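Local coordinates for protein 6-pyruvoyl tetrahydrobiopterin synthase (Plasmodium vivax, PDB 3LX3) that belongs to the 6-pyruvoyl tetrahydropterin synthase family and binds a zinc ion and 2-amino-1,5-dihydropteridine-4,6-dione, at residues L74-K77 with V78-V81; L142-L145 with I146-I149; L151-L154 with K155-V159. All coordinates share one frame; numbering follows the deposited sequence. Where two conformers were deposited one is given.

How the interactions relate
All three contacts are local, between side chains three to five residues apart on helices. Interactions 1 and 2 each take in two turns of the long helices 71-85 and 134-149, which pack against each other: Lys-80 of the first pairs with Glu-148 of the second, and Lys-77 lies against Ile-149. Both have buried aliphatic faces and polar, more exposed flanks. Interaction 3 belongs to the short helix 151-156, farther from the centre of the chain, and touches interaction 2 through Leu-154 on Ile-149 and Leu-151 on Ile-146. Here the regular helical bonding gives way to a C-terminal turn, with an aromatic contact added that the other two lack.

Interaction 1. Residues L74-K77 with V78-V81; sequences LKEK and VRKV
Val-78, Arg-79, Lys-80 and Val-81 each send their backbone N-H four residues back, to the O atoms of Leu-74, Lys-75, Glu-76 and Lys-77, with N-to-O distances of 2.9 to 3.1 Å, as in a regular alpha-helix. The side chains of the second turn settle on the carbonyls of the first. With chi1 at 174°, Val-78 turns CG1 away from its own N and leaves CG2 beside the Leu-74 O, 3.2 Å off. Val-81 repeats this one turn on, its CG2 lying 3.5 Å from Lys-77 O. These two valines and Leu-74 form the buried side of this part of helix 71-85. This is one of the two helices that, in the tunnelling fold of the family, come between the second and third long strands and pack on the sheet: Val-78 meets Val-54 and Leu-56 of strand 48-61 on one flank and Leu-145 of helix 134-149 on another. On the outer side, Arg-79 runs its CG past Lys-75 O at 3.2 Å and folds the guanidinium back over Glu-76, so that Arg-79 NH1 is 3.6 Å from Glu-76 CA, which lies over one face, toward the rim. This packing holds for one of two modelled arginine conformers and is correspondingly uncertain; in it the Glu-76 carboxylate does not close on the guanidinium. Glu-76 forms a salt bridge with its neighbour, in which the hydrogen bond from Lys-77 NZ to Glu-76 OE2 is weak (3.5 Å); the lysine bends at chi2 (-54°) to bring its amine round. Lys-75, extended beyond CG, carries NZ off the helix to Ser-171 and Gln-172 of the second subunit, while Lys-80 reaches across to Glu-148.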
loop_
_atom_site.group_PDB
_atom_site.type_symbol
_atom_site.label_atom_id
_atom_site.label_comp_id
_atom_site.label_asym_id
_atom_site.label_seq_id
_atom_site.Cartn_x
_atom_site.Cartn_y
_atom_site.Cartn_z
ATOM N N LEU A 74 -2.729 4.321 22.967
ATOM C CA LEU A 74 -3.343 3.270 22.147
ATOM C C LEU A 74 -2.282 2.404 21.497
ATOM O O LEU A 74 -2.355 1.173 21.543
ATOM C CB LEU A 74 -4.261 3.841 21.056
ATOM C CG LEU A 74 -5.343 4.789 21.568
ATOM C CD1 LEU A 74 -6.285 5.186 20.420
ATOM C CD2 LEU A 74 -6.134 4.177 22.764
ATOM N N LYS A 75 -1.275 3.040 20.919
ATOM C CA LYS A 75 -0.242 2.308 20.238
ATOM C C LYS A 75 0.543 1.426 21.204
ATOM O O LYS A 75 0.872 0.285 20.874
ATOM C CB LYS A 75 0.685 3.251 19.506
ATOM C CG LYS A 75 0.048 3.926 18.274
ATOM C CD LYS A 75 1.073 4.786 17.535
ATOM C CE LYS A 75 0.683 5.028 16.079
ATOM N NZ LYS A 75 1.621 6.014 15.388
ATOM N N GLU A 76 0.865 1.985 22.368
ATOM C CA GLU A 76 1.652 1.261 23.382
ATOM C C GLU A 76 0.931 -0.014 23.782
ATOM O O GLU A 76 1.533 -1.087 23.814
ATOM C CB GLU A 76 1.896 2.142 24.606
ATOM C CG GLU A 76 2.629 1.455 25.738
ATOM C CD GLU A 76 2.768 2.355 26.942
ATOM O OE1 GLU A 76 3.065 3.555 26.748
ATOM O OE2 GLU A 76 2.569 1.863 28.074
ATOM N N LYS A 77 -0.372 0.119 24.041
ATOM C CA LYS A 77 -1.165 -1.017 24.511
ATOM C C LYS A 77 -1.434 -2.040 23.412
ATOM O O LYS A 77 -1.349 -3.251 23.683
ATOM C CB LYS A 77 -2.458 -0.571 25.164
ATOM C CG LYS A 77 -2.233 0.326 26.380
ATOM C CD LYS A 77 -1.306 -0.277 27.431
ATOM C CE LYS A 77 -1.142 0.678 28.611
ATOM N NZ LYS A 77 -0.086 0.146 29.495
ATOM N N VAL A 78 -1.696 -1.602 22.167
ATOM C CA VAL A 78 -1.810 -2.567 21.046
ATOM C C VAL A 78 -0.490 -3.335 20.844
ATOM O O VAL A 78 -0.493 -4.552 20.690
ATOM C CB VAL A 78 -2.261 -1.907 19.718
ATOM C CG1 VAL A 78 -2.223 -2.921 18.552
ATOM C CG2 VAL A 78 -3.680 -1.263 19.884
ATOM N N ARG A 79 0.643 -2.635 20.873
ATOM C CA ARG A 79 1.934 -3.312 20.716
ATOM C C ARG A 79 2.138 -4.336 21.836
ATOM O O ARG A 79 2.620 -5.430 21.586
ATOM C CB ARG A 79 3.105 -2.323 20.704
ATOM C CG ARG A 79 3.175 -1.412 19.477
ATOM C CD ARG A 79 4.398 -0.460 19.506
ATOM N NE ARG A 79 4.945 -0.217 20.856
ATOM C CZ ARG A 79 4.919 0.935 21.545
ATOM N NH1 ARG A 79 4.356 2.066 21.070
ATOM N NH2 ARG A 79 5.478 0.951 22.757
ATOM N N LYS A 80 1.792 -3.972 23.066
ATOM C CA LYS A 80 1.949 -4.882 24.210
ATOM C C LYS A 80 1.164 -6.194 24.007
ATOM O O LYS A 80 1.706 -7.301 24.202
ATOM C CB LYS A 80 1.499 -4.188 25.496
ATOM C CG LYS A 80 1.666 -5.059 26.728
ATOM C CD LYS A 80 1.300 -4.316 28.009
ATOM C CE LYS A 80 1.678 -5.173 29.218
ATOM N NZ LYS A 80 1.028 -4.708 30.471
ATOM N N VAL A 81 -0.103 -6.076 23.616
ATOM C CA VAL A 81 -0.963 -7.259 23.391
ATOM C C VAL A 81 -0.411 -8.077 22.253
ATOM O O VAL A 81 -0.252 -9.291 22.371
ATOM C CB VAL A 81 -2.424 -6.874 23.137
ATOM C CG1 VAL A 81 -3.277 -8.082 22.739
ATOM C CG2 VAL A 81 -2.984 -6.236 24.387
#

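Interaction 2. Residues L142-L145 with I146-I149; sequences LNQL and IEEI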
loop_
_atom_site.group_PDB
_atom_site.type_symbol
_atom_site.label_atom_id
_atom_site.label_comp_id
_atom_site.label_asym_id
_atom_site.label_seq_id
_atom_site.Cartn_x
_atom_site.Cartn_y
_atom_site.Cartn_z
ATOM N N LEU A 142 -9.685 -7.925 21.517
ATOM C CA LEU A 142 -10.527 -6.821 21.974
ATOM C C LEU A 142 -10.646 -6.810 23.500
ATOM O O LEU A 142 -10.495 -5.770 24.151
ATOM C CB LEU A 142 -11.932 -6.913 21.357
ATOM C CG LEU A 142 -12.975 -5.882 21.800
ATOM C CD1 LEU A 142 -12.496 -4.480 21.452
ATOM C CD2 LEU A 142 -14.307 -6.200 21.130
ATOM N N ASN A 143 -10.951 -7.976 24.079
ATOM C CA ASN A 143 -11.064 -8.068 25.523
ATOM C C ASN A 143 -9.747 -7.700 26.218
ATOM O O ASN A 143 -9.728 -6.938 27.195
ATOM C CB ASN A 143 -11.492 -9.473 25.937
ATOM C CG ASN A 143 -11.810 -9.564 27.407
ATOM O OD1 ASN A 143 -12.786 -8.990 27.866
ATOM N ND2 ASN A 143 -10.986 -10.290 28.151
ATOM N N GLN A 144 -8.643 -8.203 25.703
ATOM C CA GLN A 144 -7.318 -7.922 26.275
ATOM C C GLN A 144 -6.981 -6.450 26.181
ATOM O O GLN A 144 -6.393 -5.883 27.111
ATOM C CB GLN A 144 -6.225 -8.742 25.602
ATOM C CG GLN A 144 -6.236 -10.209 25.910
ATOM C CD GLN A 144 -6.104 -10.513 27.389
ATOM O OE1 GLN A 144 -7.016 -11.047 28.015
ATOM N NE2 GLN A 144 -5.001 -10.100 27.955
ATOM N N LEU A 145 -7.355 -5.823 25.071
ATOM C CA LEU A 145 -7.048 -4.393 24.884
ATOM C C LEU A 145 -7.811 -3.497 25.828
ATOM O O LEU A 145 -7.276 -2.502 26.356
ATOM C CB LEU A 145 -7.290 -3.946 23.437
ATOM C CG LEU A 145 -6.170 -4.222 22.455
ATOM C CD1 LEU A 145 -6.608 -3.842 21.023
ATOM C CD2 LEU A 145 -4.894 -3.409 22.892
ATOM N N ILE A 146 -9.078 -3.815 26.051
ATOM C CA ILE A 146 -9.860 -3.035 26.964
ATOM C C ILE A 146 -9.262 -3.177 28.367
ATOM O O ILE A 146 -9.155 -2.194 29.090
ATOM C CB ILE A 146 -11.357 -3.437 26.896
ATOM C CG1 ILE A 146 -11.952 -2.938 25.576
ATOM C CG2 ILE A 146 -12.119 -2.913 28.120
ATOM C CD1 ILE A 146 -13.237 -3.627 25.212
ATOM N N GLU A 147 -8.833 -4.386 28.730
ATOM C CA GLU A 147 -8.180 -4.595 30.034
ATOM C C GLU A 147 -6.869 -3.816 30.174
ATOM O O GLU A 147 -6.593 -3.213 31.215
ATOM C CB GLU A 147 -7.919 -6.087 30.305
ATOM C CG GLU A 147 -9.164 -6.920 30.571
ATOM C CD GLU A 147 -8.849 -8.287 31.212
ATOM O OE1 GLU A 147 -7.872 -8.382 31.996
ATOM O OE2 GLU A 147 -9.596 -9.255 30.946
ATOM N N GLU A 148 -6.069 -3.827 29.116
ATOM C CA GLU A 148 -4.747 -3.185 29.141
ATOM C C GLU A 148 -4.804 -1.672 29.125
ATOM O O GLU A 148 -3.999 -1.023 29.814
ATOM C CB GLU A 148 -3.884 -3.663 27.968
ATOM C CG GLU A 148 -3.486 -5.128 28.063
ATOM C CD GLU A 148 -2.298 -5.385 28.973
ATOM O OE1 GLU A 148 -1.775 -4.435 29.590
ATOM O OE2 GLU A 148 -1.874 -6.566 29.027
ATOM N N ILE A 149 -5.710 -1.102 28.333
ATOM C CA ILE A 149 -5.910 0.364 28.348
ATOM C C ILE A 149 -6.601 0.814 29.629
ATOM O O ILE A 149 -6.301 1.910 30.144
ATOM C CB ILE A 149 -6.653 0.862 27.082
ATOM C CG1 ILE A 149 -5.865 0.469 25.832
ATOM C CG2 ILE A 149 -6.834 2.414 27.123
ATOM C CD1 ILE A 149 -6.627 0.597 24.481
HETATM O O HOH W 1 -6.882 -11.270 30.868
#
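Ile-146, Glu-147, Glu-148 and Ile-149 donate their backbone N-H groups to the O atoms of Leu-142, Asn-143, Gln-144 and Leu-145; the bond from Ile-149 N to Leu-145 O is the straightest, at 170°. Among the side chains, a water donates to Gln-144 OE1 at 2.9 Å and more weakly to Glu-147 OE1 at 3.3 Å, tying together two residues whose own polar ends do not bond. Glu-147 also crosses Asn-143, amide and carboxylate planes 90° apart. The bond from Asn-143 ND2 to Glu-147 OE2, also 3.3 Å, is weak and strongly bent, and doubtful since it rests on one of two asparagine conformers. Asn-143 has a further partner through OD1, Arg-178 of strand 172-179. Glu-148 holds CG beside its backbone N (chi1 -68°), 3.2 Å from Gln-144 O, and the bend at chi2 then swings the carboxylate toward Lys-80. Round on the buried side, Leu-142 and Ile-146 lie alongside each other, their CD1 atoms 3.9 Å apart, and face Met-162 of strand 161-167. Leu-145 fits between that strand and helix 71-85, meeting Val-164 and Val-81. The chemistry divides this stretch lengthwise: aliphatic groups pack inward, while Asn-143 and Glu-148 find firmer polar partners on strand 172-179 and helix 71-85, and exposed Glu-147, bonded only weakly here, probably keeps some mobility.

Interaction 3. Residues L151-L154 with K155-V159; sequences LPFL and KTRSV
Phe-153 and Arg-157 run side by side, and the arginine brings its aliphatic stem over the ring: CG stands 4.2 Å from the centroid, 22° off the ring normal and displaced toward the rim, a CH-pi contact. The guanidinium beyond it is turned 44° from the ring plane and goes on to Val-68 O and Asp-65, while Ile-69 also packs against the Phe-153 side chain. Thr-156 crosses Phe-153 at about a right angle. Its chi1 of 72° wedges OG1 between its backbone N and carbonyl carbon, from where it donates in the carbonyl plane to a lone pair of Phe-153 O at 2.7 Å; the same OG1 is 3.5 Å from the ring carbon CD1. Phe-153 O is therefore gripped twice, since Arg-157 N also donates to it, at 3.2 Å. On the inner side Leu-154 meets Val-159 obliquely, CD2 to CG1 at 4.1 Å, and continues the packing toward Ile-149 of helix 134-149. Lys-155 leads its amine away to the C-terminal carboxylate of Ile-180. The backbone turns at Ser-158, whose phi is positive. Val-159 N reaches back five residues to Leu-154 O at 3.1 Å, and Ser-158 N bonds to Lys-155 O at 3.0 Å. With the Leu-154 to Val-159 apolar contact bridging the turn, this is a Schellman motif ending helix 151-156 and releasing the chain toward strand 161-167.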
loop_
_atom_site.group_PDB
_atom_site.type_symbol
_atom_site.label_atom_id
_atom_site.label_comp_id
_atom_site.label_asym_id
_atom_site.label_seq_id
_atom_site.Cartn_x
_atom_site.Cartn_y
_atom_site.Cartn_z
ATOM N N LEU A 151 -10.674 -0.032 31.502
ATOM C CA LEU A 151 -12.013 0.418 31.175
ATOM C C LEU A 151 -12.360 1.720 31.894
ATOM O O LEU A 151 -12.884 2.635 31.248
ATOM C CB LEU A 151 -13.047 -0.684 31.457
ATOM C CG LEU A 151 -14.504 -0.315 31.253
ATOM C CD1 LEU A 151 -14.776 0.016 29.794
ATOM C CD2 LEU A 151 -15.385 -1.491 31.744
ATOM N N PRO A 152 -12.053 1.846 33.209
ATOM C CA PRO A 152 -12.331 3.145 33.827
ATOM C C PRO A 152 -11.592 4.310 33.196
ATOM O O PRO A 152 -12.148 5.389 33.079
ATOM C CB PRO A 152 -11.881 2.959 35.292
ATOM C CG PRO A 152 -12.033 1.536 35.541
ATOM C CD PRO A 152 -11.809 0.801 34.222
ATOM N N PHE A 153 -10.348 4.090 32.776
ATOM C CA PHE A 153 -9.607 5.139 32.083
ATOM C C PHE A 153 -10.281 5.498 30.768
ATOM O O PHE A 153 -10.423 6.689 30.447
ATOM C CB PHE A 153 -8.148 4.751 31.830
ATOM C CG PHE A 153 -7.374 5.792 31.054
ATOM C CD1 PHE A 153 -7.192 7.070 31.564
ATOM C CD2 PHE A 153 -6.849 5.495 29.808
ATOM C CE1 PHE A 153 -6.486 8.031 30.850
ATOM C CE2 PHE A 153 -6.163 6.437 29.090
ATOM C CZ PHE A 153 -5.985 7.712 29.605
ATOM N N LEU A 154 -10.717 4.487 30.010
ATOM C CA LEU A 154 -11.431 4.762 28.756
ATOM C C LEU A 154 -12.668 5.630 29.039
ATOM O O LEU A 154 -12.957 6.589 28.305
ATOM C CB LEU A 154 -11.811 3.464 28.028
ATOM C CG LEU A 154 -10.643 2.714 27.367
ATOM C CD1 LEU A 154 -10.952 1.242 27.120
ATOM C CD2 LEU A 154 -10.308 3.363 26.059
ATOM N N LYS A 155 -13.387 5.308 30.084
ATOM C CA LYS A 155 -14.564 6.092 30.407
ATOM C C LYS A 155 -14.250 7.528 30.861
ATOM O O LYS A 155 -15.009 8.456 30.540
ATOM C CB LYS A 155 -15.464 5.331 31.372
ATOM C CG LYS A 155 -16.024 4.062 30.698
ATOM C CD LYS A 155 -17.177 3.401 31.431
ATOM C CE LYS A 155 -18.467 4.212 31.344
ATOM N NZ LYS A 155 -19.048 4.367 29.985
ATOM N N THR A 156 -13.127 7.738 31.553
ATOM C CA THR A 156 -12.699 9.110 31.888
ATOM C C THR A 156 -12.475 9.959 30.639
ATOM O O THR A 156 -12.613 11.188 30.662
ATOM C CB THR A 156 -11.405 9.185 32.792
ATOM O OG1 THR A 156 -10.211 8.825 32.065
ATOM C CG2 THR A 156 -11.552 8.367 34.053
ATOM N N ARG A 157 -12.063 9.305 29.554
ATOM C CA ARG A 157 -11.810 9.992 28.273
ATOM C C ARG A 157 -13.046 10.128 27.374
ATOM O O ARG A 157 -12.981 10.694 26.308
ATOM C CB ARG A 157 -10.705 9.267 27.496
ATOM C CG ARG A 157 -9.340 9.279 28.204
ATOM C CD ARG A 157 -8.780 10.692 28.430
ATOM N NE ARG A 157 -8.723 11.479 27.212
ATOM C CZ ARG A 157 -8.086 12.656 27.110
ATOM N NH1 ARG A 157 -7.400 13.166 28.142
ATOM N NH2 ARG A 157 -8.104 13.312 25.984
ATOM N N SER A 158 -14.176 9.593 27.849
ATOM C CA SER A 158 -15.474 9.609 27.149
ATOM C C SER A 158 -15.625 8.543 26.069
ATOM O O SER A 158 -16.581 8.568 25.296
ATOM C CB SER A 158 -15.857 10.975 26.592
ATOM O OG SER A 158 -15.271 11.269 25.369
ATOM N N VAL A 159 -14.686 7.604 25.996
ATOM C CA VAL A 159 -14.738 6.572 24.975
ATOM C C VAL A 159 -15.959 5.693 25.225
ATOM O O VAL A 159 -16.172 5.253 26.345
ATOM C CB VAL A 159 -13.453 5.735 24.954
ATOM C CG1 VAL A 159 -13.568 4.556 23.949
ATOM C CG2 VAL A 159 -12.281 6.624 24.539
#